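Local coordinates for CBS domain containing membrane protein (Sphaerobacter thermophilus, PDB 4ESY) that is of unknown function but carries, in the C-terminal part described here, a tandem pair of CBS domains, modules that in many relatives bind adenine nucleotides, at residues V29-D34 with L105-V110; T36-A41 with T101-T106; E67-R72 with V110-V115. All blocks are in the same frame, centred on the assembly; numbering follows the deposited sequence. Where two conformers were deposited one is given.

Interaction 1. Residues V29-D34 with L105-V110; sequences VTVRED and LTASAV
The carbonyl oxygen of E33, just beyond the short strand 31-32, is the polar centre of this contact. S108 N donates to E33 O over 3.1 Å, and the donor lies in the carbonyl plane on a lone pair, although the angle of 143° at the hydrogen leaves the bond somewhat bent. S108 belongs to the first turn of the weakly bonded helix 107-110, where backbone N-H groups have no acceptor in the helix itself; a carbonyl from the strand end meets that need. The S108 hydroxyl, held between its own backbone N and carbonyl carbon (chi1 57°), leans back over the same acceptor and makes at most a weak second bond, S108 OG to E33 O at 3.3 Å. Serine suits the place because its short arm stays beside its own N-H.

Water extends the polar side outward. One molecule lies 2.6 Å from S108 OG and is weakly bound to D34 OD1.

The remaining touches are van der Waals. A107 CB sits 3.6 Å from R32 O, and the small methyl group of alanine lets the two backbones come close; its apolar neighbour V31 CG2 is farther off, at 4.4 Å. T106 meets the strand end with two atoms: CB lies 3.5 Å from E33 O, and CG2 lies 3.6 Å from D34 O. The side chain of E33 touches through CB alone, alongside S108 CB.

Strand 31-32 pairs in parallel with strand 53-55, V31 bonding to P53 and V55 and packing on V54. A107 bonds to D35 through the backbone and lies against V40, so helix 107-110 starts against both the end of strand 31-32 and helix 37-46.

Interaction 2. Residues T36-A41 with T101-T106; sequences TLDAVA and TGRKLT
L37 and L105 run alongside one another in the same direction, each with CG anti to its carbonyl carbon. L37 CD1 rests 3.9 Å from L105 CB, while the other methyl, CD2, turns over the T106 carbonyl carbon at 3.8 Å; a branched apolar chain can serve both at once. T36 faces the turn differently: its CG2, beside its own backbone N, presses on R103 O at 3.4 Å, and its OG1 points to D38, giving a weak bond to OD1. T36 is the N-cap of helix 37-46, the helix that follows the first strand of the first CBS domain, and its backbone forms a single beta bridge with T106. The first N-H groups of the helix find acceptors across the contact. L37 N donates to L105 O over 3.0 Å, and D38 N to the carbonyl of G102 in helix 92-102, G102 O, over 3.1 Å, the latter from well above the carbonyl plane (56° out of it). D38 and R103 cross at a slant, D38 CB lying 4.1 Å from R103 CG, and their charged atoms are not in contact; the R103 chain bends at chi3, and NH2 forms a salt bridge with E96.

Interaction 3. Residues E67-R72 with V110-V115; sequences ESDFLR and VMTQPV
V110 drives its isopropyl group into the turn at D69-R72, and this is the tight half of the contact. V110 CB stands 3.5 Å from D69 O, with CG2 beside D69 CB and CG1 4.0 Å from R72 CB, so the beta-branched side chain straddles the carbonyl. In return R72 CD lies 3.4 Å from V110 O, which also sits near D69 CG. No direct hydrogen bond joins the two segments; shape does the work. The outer half is looser and polar. R72, extended from CG to NE, folds back along its own turn, and R72 NE gives D69 OD1 a nearly straight salt-bridge bond of 3.1 Å (167°), lying in the guanidinium plane but above the carboxylate plane. T112 crosses both chains at about a right angle, its CG2 3.5 Å from R72 NH1. A water links the two polar ends, donating to D69 OD2 at 2.8 Å and lying 2.5 Å from T112 OG1, while OD2 also accepts from T66 N. T66 to D69 has the Thr-x-x-Asp pattern of CBS domains, whose aspartate in nucleotide-binding relatives commonly contacts ribose; here that carboxylate, in the first CBS domain, is held by T66, R72 and water beside the second.

In the fold
The three contacts lie on the same side of the chain's centre: interaction 1 is about 8 Å from interaction 2 and 10 Å from interaction 3, centre to centre, and interactions 2 and 3 are about 13 Å apart. Their first segments run in order through the first CBS domain; their second segments follow in the order 101-106, 105-110, 110-115, sharing L105 and T106, then V110. One continuous run, from the end of helix 92-102 through helix 107-110, thus passes over strand 31-32, helix 37-46 and the turn after strand 61-64. L37 joins them, packing on V110 and F70. Residues of both CBS domains thus pack together here, consistent with a CBS pair.

Interaction 1. Residues V29-D34 with L105-V110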
loop_
_atom_site.group_PDB
_atom_site.type_symbol
_atom_site.label_atom_id
_atom_site.label_comp_id
_atom_site.label_asym_id
_atom_site.label_seq_id
_atom_site.Cartn_x
_atom_site.Cartn_y
_atom_site.Cartn_z
ATOM N N VAL B 29 4.868 -5.298 14.653
ATOM C CA VAL B 29 5.333 -6.660 14.526
ATOM C C VAL B 29 6.730 -6.588 13.929
ATOM O O VAL B 29 6.923 -5.969 12.903
ATOM C CB VAL B 29 4.407 -7.486 13.619
ATOM C CG1 VAL B 29 4.939 -8.883 13.509
ATOM C CG2 VAL B 29 2.963 -7.485 14.163
ATOM N N THR B 30 7.715 -7.162 14.595
ATOM C CA THR B 30 9.070 -7.114 14.088
ATOM C C THR B 30 9.526 -8.523 13.702
ATOM O O THR B 30 8.883 -9.500 14.097
ATOM C CB THR B 30 10.053 -6.554 15.134
ATOM O OG1 THR B 30 10.201 -7.504 16.197
ATOM C CG2 THR B 30 9.574 -5.224 15.685
ATOM N N VAL B 31 10.627 -8.613 12.939
ATOM C CA VAL B 31 11.297 -9.877 12.689
ATOM C C VAL B 31 12.777 -9.743 13.078
ATOM O O VAL B 31 13.316 -8.617 13.179
ATOM C CB VAL B 31 11.187 -10.313 11.165
ATOM C CG1 VAL B 31 9.703 -10.500 10.724
ATOM C CG2 VAL B 31 11.875 -9.333 10.279
ATOM N N ARG B 32 13.442 -10.882 13.288
ATOM C CA ARG B 32 14.843 -10.880 13.681
ATOM C C ARG B 32 15.685 -10.976 12.439
ATOM O O ARG B 32 15.303 -11.627 11.450
ATOM C CB ARG B 32 15.149 -12.075 14.605
ATOM C CG ARG B 32 14.457 -11.999 15.963
ATOM C CD ARG B 32 15.376 -11.241 16.923
ATOM N NE ARG B 32 14.871 -11.188 18.284
ATOM C CZ ARG B 32 15.109 -12.098 19.227
ATOM N NH1 ARG B 32 15.847 -13.175 18.980
ATOM N NH2 ARG B 32 14.575 -11.922 20.430
ATOM N N GLU B 33 16.861 -10.362 12.490
ATOM C CA GLU B 33 17.718 -10.372 11.320
ATOM C C GLU B 33 18.137 -11.785 10.932
ATOM O O GLU B 33 18.456 -12.023 9.782
ATOM C CB GLU B 33 18.946 -9.483 11.525
ATOM C CG GLU B 33 19.840 -9.996 12.605
ATOM C CD GLU B 33 21.028 -9.041 12.891
ATOM O OE1 GLU B 33 21.431 -8.279 11.980
ATOM O OE2 GLU B 33 21.554 -9.070 14.024
ATOM N N ASP B 34 18.139 -12.709 11.888
ATOM C CA ASP B 34 18.497 -14.104 11.608
ATOM C C ASP B 34 17.290 -14.977 11.231
ATOM O O ASP B 34 17.454 -16.154 11.041
ATOM C CB ASP B 34 19.142 -14.782 12.835
ATOM C CG ASP B 34 20.443 -14.129 13.293
ATOM O OD1 ASP B 34 21.006 -13.263 12.594
ATOM O OD2 ASP B 34 20.914 -14.509 14.389
ATOM N N LEU B 105 18.048 -18.328 3.095
ATOM C CA LEU B 105 18.343 -16.907 3.235
ATOM C C LEU B 105 17.657 -16.323 4.468
ATOM O O LEU B 105 16.577 -16.792 4.874
ATOM C CB LEU B 105 17.872 -16.139 1.996
ATOM C CG LEU B 105 18.546 -16.457 0.643
ATOM C CD1 LEU B 105 18.156 -15.393 -0.386
ATOM C CD2 LEU B 105 20.061 -16.539 0.754
ATOM N N THR B 106 18.245 -15.276 5.034
ATOM C CA THR B 106 17.639 -14.646 6.204
ATOM C C THR B 106 17.250 -13.201 5.918
ATOM O O THR B 106 17.657 -12.624 4.906
ATOM C CB THR B 106 18.611 -14.631 7.385
ATOM O OG1 THR B 106 19.800 -13.931 6.993
ATOM C CG2 THR B 106 18.955 -16.047 7.804
ATOM N N ALA B 107 16.479 -12.612 6.832
ATOM C CA ALA B 107 16.082 -11.226 6.680
ATOM C C ALA B 107 17.252 -10.318 6.416
ATOM O O ALA B 107 17.128 -9.384 5.623
ATOM C CB ALA B 107 15.341 -10.732 7.917
ATOM N N SER B 108 18.367 -10.561 7.100
ATOM C CA SER B 108 19.535 -9.667 7.014
ATOM C C SER B 108 20.134 -9.628 5.603
ATOM O O SER B 108 20.757 -8.650 5.206
ATOM C CB SER B 108 20.603 -10.080 8.025
ATOM O OG SER B 108 20.997 -11.422 7.816
ATOM N N ALA B 109 19.915 -10.688 4.841
ATOM C CA ALA B 109 20.470 -10.769 3.510
ATOM C C ALA B 109 19.685 -9.947 2.503
ATOM O O ALA B 109 20.245 -9.548 1.480
ATOM C CB ALA B 109 20.585 -12.211 3.082
ATOM N N VAL B 110 18.404 -9.668 2.778
ATOM C CA VAL B 110 17.662 -8.801 1.876
ATOM C C VAL B 110 17.173 -7.454 2.455
ATOM O O VAL B 110 16.678 -6.626 1.711
ATOM C CB VAL B 110 16.454 -9.557 1.213
ATOM C CG1 VAL B 110 16.945 -10.824 0.434
ATOM C CG2 VAL B 110 15.403 -9.920 2.252
HETATM O O HOH W 1 21.613 -13.569 9.220
#

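Interaction 2. Residues T36-A41 with T101-T106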
loop_
_atom_site.group_PDB
_atom_site.type_symbol
_atom_site.label_atom_id
_atom_site.label_comp_id
_atom_site.label_asym_id
_atom_site.label_seq_id
_atom_site.Cartn_x
_atom_site.Cartn_y
_atom_site.Cartn_z
ATOM N N THR B 36 14.717 -16.823 8.901
ATOM C CA THR B 36 14.748 -17.226 7.480
ATOM C C THR B 36 13.587 -16.547 6.740
ATOM O O THR B 36 12.595 -16.101 7.341
ATOM C CB THR B 36 14.675 -18.791 7.307
ATOM O OG1 THR B 36 13.441 -19.260 7.846
ATOM C CG2 THR B 36 15.799 -19.470 8.045
ATOM N N LEU B 37 13.699 -16.434 5.431
ATOM C CA LEU B 37 12.688 -15.695 4.668
ATOM C C LEU B 37 11.357 -16.440 4.756
ATOM O O LEU B 37 10.305 -15.836 4.703
ATOM C CB LEU B 37 13.145 -15.478 3.219
ATOM C CG LEU B 37 14.311 -14.485 3.074
ATOM C CD1 LEU B 37 14.573 -14.167 1.617
ATOM C CD2 LEU B 37 14.026 -13.189 3.882
ATOM N N ASP B 38 11.434 -17.759 4.910
ATOM C CA ASP B 38 10.256 -18.597 5.116
ATOM C C ASP B 38 9.468 -18.161 6.370
ATOM O O ASP B 38 8.244 -18.034 6.326
ATOM C CB ASP B 38 10.684 -20.079 5.141
ATOM C CG ASP B 38 10.166 -20.842 6.342
ATOM O OD1 ASP B 38 10.997 -21.398 7.098
ATOM O OD2 ASP B 38 8.927 -20.927 6.517
ATOM N N ALA B 39 10.173 -17.904 7.468
ATOM C CA ALA B 39 9.550 -17.419 8.694
ATOM C C ALA B 39 9.058 -15.961 8.560
ATOM O O ALA B 39 7.975 -15.602 9.031
ATOM C CB ALA B 39 10.538 -17.525 9.880
ATOM N N VAL B 40 9.871 -15.121 7.963
ATOM C CA VAL B 40 9.448 -13.738 7.721
ATOM C C VAL B 40 8.122 -13.701 6.916
ATOM O O VAL B 40 7.218 -12.932 7.245
ATOM C CB VAL B 40 10.519 -12.948 6.958
ATOM C CG1 VAL B 40 9.978 -11.567 6.499
ATOM C CG2 VAL B 40 11.820 -12.836 7.821
ATOM N N ALA B 41 8.044 -14.508 5.868
ATOM C CA ALA B 41 6.837 -14.558 5.027
ATOM C C ALA B 41 5.639 -14.963 5.878
ATOM O O ALA B 41 4.599 -14.303 5.859
ATOM C CB ALA B 41 7.007 -15.503 3.818
ATOM N N THR B 101 15.454 -22.163 -1.176
ATOM C CA THR B 101 16.189 -20.918 -1.062
ATOM C C THR B 101 15.633 -20.047 0.070
ATOM O O THR B 101 16.397 -19.437 0.809
ATOM C CB THR B 101 16.166 -20.148 -2.397
ATOM O OG1 THR B 101 16.882 -20.914 -3.385
ATOM C CG2 THR B 101 16.865 -18.782 -2.242
ATOM N N GLY B 102 14.310 -20.017 0.226
ATOM C CA GLY B 102 13.698 -19.185 1.242
ATOM C C GLY B 102 14.014 -19.676 2.645
ATOM O O GLY B 102 14.045 -18.885 3.562
ATOM N N ARG B 103 14.231 -20.984 2.799
ATOM C CA ARG B 103 14.538 -21.573 4.080
ATOM C C ARG B 103 16.016 -21.372 4.394
ATOM O O ARG B 103 16.462 -21.662 5.498
ATOM C CB ARG B 103 14.200 -23.080 4.097
ATOM C CG ARG B 103 12.698 -23.414 4.003
ATOM C CD ARG B 103 12.402 -24.889 4.289
ATOM N NE ARG B 103 12.728 -25.724 3.149
ATOM C CZ ARG B 103 11.855 -26.078 2.205
ATOM N NH1 ARG B 103 10.592 -25.669 2.255
ATOM N NH2 ARG B 103 12.248 -26.831 1.196
ATOM N N LYS B 104 16.780 -20.876 3.432
ATOM C CA LYS B 104 18.209 -20.688 3.681
ATOM C C LYS B 104 18.592 -19.225 3.903
ATOM O O LYS B 104 19.385 -18.919 4.780
ATOM C CB LYS B 104 19.056 -21.291 2.560
ATOM C CG LYS B 104 19.073 -22.817 2.537
ATOM C CD LYS B 104 19.850 -23.327 1.326
ATOM C CE LYS B 104 20.226 -24.815 1.466
ATOM N NZ LYS B 104 19.586 -25.634 0.390
ATOM N N LEU B 105 18.048 -18.328 3.095
ATOM C CA LEU B 105 18.343 -16.907 3.235
ATOM C C LEU B 105 17.657 -16.323 4.468
ATOM O O LEU B 105 16.577 -16.792 4.874
ATOM C CB LEU B 105 17.872 -16.139 1.996
ATOM C CG LEU B 105 18.546 -16.457 0.643
ATOM C CD1 LEU B 105 18.156 -15.393 -0.386
ATOM C CD2 LEU B 105 20.061 -16.539 0.754
ATOM N N THR B 106 18.245 -15.276 5.034
ATOM C CA THR B 106 17.639 -14.646 6.204
ATOM C C THR B 106 17.250 -13.201 5.918
ATOM O O THR B 106 17.657 -12.624 4.906
ATOM C CB THR B 106 18.611 -14.631 7.385
ATOM O OG1 THR B 106 19.800 -13.931 6.993
ATOM C CG2 THR B 106 18.955 -16.047 7.804
#

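Interaction 3. Residues E67-R72 with V110-V115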
loop_
_atom_site.group_PDB
_atom_site.type_symbol
_atom_site.label_atom_id
_atom_site.label_comp_id
_atom_site.label_asym_id
_atom_site.label_seq_id
_atom_site.Cartn_x
_atom_site.Cartn_y
_atom_site.Cartn_z
ATOM N N GLU B 67 7.867 -6.999 1.253
ATOM C CA GLU B 67 7.629 -8.115 0.337
ATOM C C GLU B 67 8.544 -8.040 -0.878
ATOM O O GLU B 67 9.060 -9.069 -1.305
ATOM C CB GLU B 67 6.175 -8.159 -0.103
ATOM C CG GLU B 67 5.186 -8.284 1.067
ATOM C CD GLU B 67 3.753 -7.872 0.671
ATOM O OE1 GLU B 67 3.583 -7.050 -0.257
ATOM O OE2 GLU B 67 2.789 -8.375 1.296
ATOM N N SER B 68 8.775 -6.826 -1.394
ATOM C CA SER B 68 9.524 -6.664 -2.621
ATOM C C SER B 68 10.984 -7.038 -2.407
ATOM O O SER B 68 11.666 -7.448 -3.350
ATOM C CB SER B 68 9.413 -5.217 -3.154
ATOM O OG SER B 68 9.840 -4.298 -2.164
ATOM N N ASP B 69 11.449 -6.935 -1.162
ATOM C CA ASP B 69 12.831 -7.309 -0.862
ATOM C C ASP B 69 13.138 -8.770 -1.154
ATOM O O ASP B 69 14.279 -9.111 -1.430
ATOM C CB ASP B 69 13.204 -7.004 0.599
ATOM C CG ASP B 69 13.317 -5.512 0.874
ATOM O OD1 ASP B 69 13.753 -4.742 -0.034
ATOM O OD2 ASP B 69 12.945 -5.110 2.008
ATOM N N PHE B 70 12.127 -9.633 -1.074
ATOM C CA PHE B 70 12.324 -11.055 -1.381
ATOM C C PHE B 70 12.904 -11.206 -2.795
ATOM O O PHE B 70 13.711 -12.088 -3.046
ATOM C CB PHE B 70 10.990 -11.807 -1.254
ATOM C CG PHE B 70 10.616 -12.154 0.141
ATOM C CD1 PHE B 70 10.440 -13.487 0.499
ATOM C CD2 PHE B 70 10.451 -11.148 1.122
ATOM C CE1 PHE B 70 10.089 -13.849 1.808
ATOM C CE2 PHE B 70 10.092 -11.497 2.449
ATOM C CZ PHE B 70 9.905 -12.846 2.783
ATOM N N LEU B 71 12.541 -10.313 -3.716
ATOM C CA LEU B 71 13.116 -10.403 -5.080
ATOM C C LEU B 71 14.621 -10.264 -5.087
ATOM O O LEU B 71 15.269 -10.718 -6.011
ATOM C CB LEU B 71 12.536 -9.332 -6.010
ATOM C CG LEU B 71 11.011 -9.328 -6.076
ATOM C CD1 LEU B 71 10.477 -8.190 -6.964
ATOM C CD2 LEU B 71 10.542 -10.665 -6.565
ATOM N N ARG B 72 15.182 -9.564 -4.098
ATOM C CA ARG B 72 16.631 -9.412 -4.020
ATOM C C ARG B 72 17.322 -10.758 -3.838
ATOM O O ARG B 72 18.493 -10.904 -4.142
ATOM C CB ARG B 72 17.015 -8.522 -2.857
ATOM C CG ARG B 72 16.557 -7.092 -2.953
ATOM C CD ARG B 72 16.925 -6.380 -1.644
ATOM N NE ARG B 72 16.412 -5.021 -1.564
ATOM C CZ ARG B 72 16.923 -3.989 -2.232
ATOM N NH1 ARG B 72 16.383 -2.785 -2.094
ATOM N NH2 ARG B 72 17.968 -4.158 -3.046
ATOM N N VAL B 110 18.404 -9.668 2.778
ATOM C CA VAL B 110 17.662 -8.801 1.876
ATOM C C VAL B 110 17.173 -7.454 2.455
ATOM O O VAL B 110 16.678 -6.626 1.711
ATOM C CB VAL B 110 16.454 -9.557 1.213
ATOM C CG1 VAL B 110 16.945 -10.824 0.434
ATOM C CG2 VAL B 110 15.403 -9.920 2.252
HETATM N N MSE B 111 17.267 -7.234 3.765
HETATM C CA MSE B 111 16.701 -6.009 4.327
HETATM C C MSE B 111 17.403 -4.731 3.824
HETATM O O MSE B 111 18.541 -4.749 3.304
HETATM C CB MSE B 111 16.720 -6.057 5.853
HETATM C CG MSE B 111 18.144 -5.965 6.333
HETATM SE SE MSE B 111 18.333 -6.158 8.236
HETATM C CE MSE B 111 20.183 -5.512 8.360
ATOM N N THR B 112 16.730 -3.603 3.964
ATOM C CA THR B 112 17.393 -2.340 3.652
ATOM C C THR B 112 17.661 -1.523 4.924
ATOM O O THR B 112 17.043 -1.747 5.971
ATOM C CB THR B 112 16.588 -1.499 2.642
ATOM O OG1 THR B 112 15.286 -1.256 3.166
ATOM C CG2 THR B 112 16.433 -2.228 1.314
ATOM N N GLN B 113 18.588 -0.585 4.797
ATOM C CA GLN B 113 18.874 0.394 5.820
ATOM C C GLN B 113 17.947 1.576 5.647
ATOM O O GLN B 113 17.731 2.049 4.529
ATOM C CB GLN B 113 20.327 0.838 5.685
ATOM C CG GLN B 113 21.238 -0.265 6.079
ATOM C CD GLN B 113 20.774 -0.863 7.385
ATOM O OE1 GLN B 113 20.725 -0.173 8.405
ATOM N NE2 GLN B 113 20.407 -2.133 7.363
ATOM N N PRO B 114 17.379 2.058 6.754
ATOM C CA PRO B 114 16.521 3.251 6.643
ATOM C C PRO B 114 17.392 4.510 6.624
ATOM O O PRO B 114 18.297 4.650 7.451
ATOM C CB PRO B 114 15.685 3.201 7.923
ATOM C CG PRO B 114 16.627 2.514 8.945
ATOM C CD PRO B 114 17.484 1.545 8.135
ATOM N N VAL B 115 17.138 5.399 5.670
ATOM C CA VAL B 115 17.911 6.627 5.588
ATOM C C VAL B 115 17.519 7.552 6.736
ATOM O O VAL B 115 18.359 8.266 7.284
ATOM C CB VAL B 115 17.741 7.340 4.222
ATOM C CG1 VAL B 115 18.488 6.576 3.125
ATOM C CG2 VAL B 115 16.268 7.489 3.864
HETATM O O HOH W 2 13.159 -2.414 2.757
#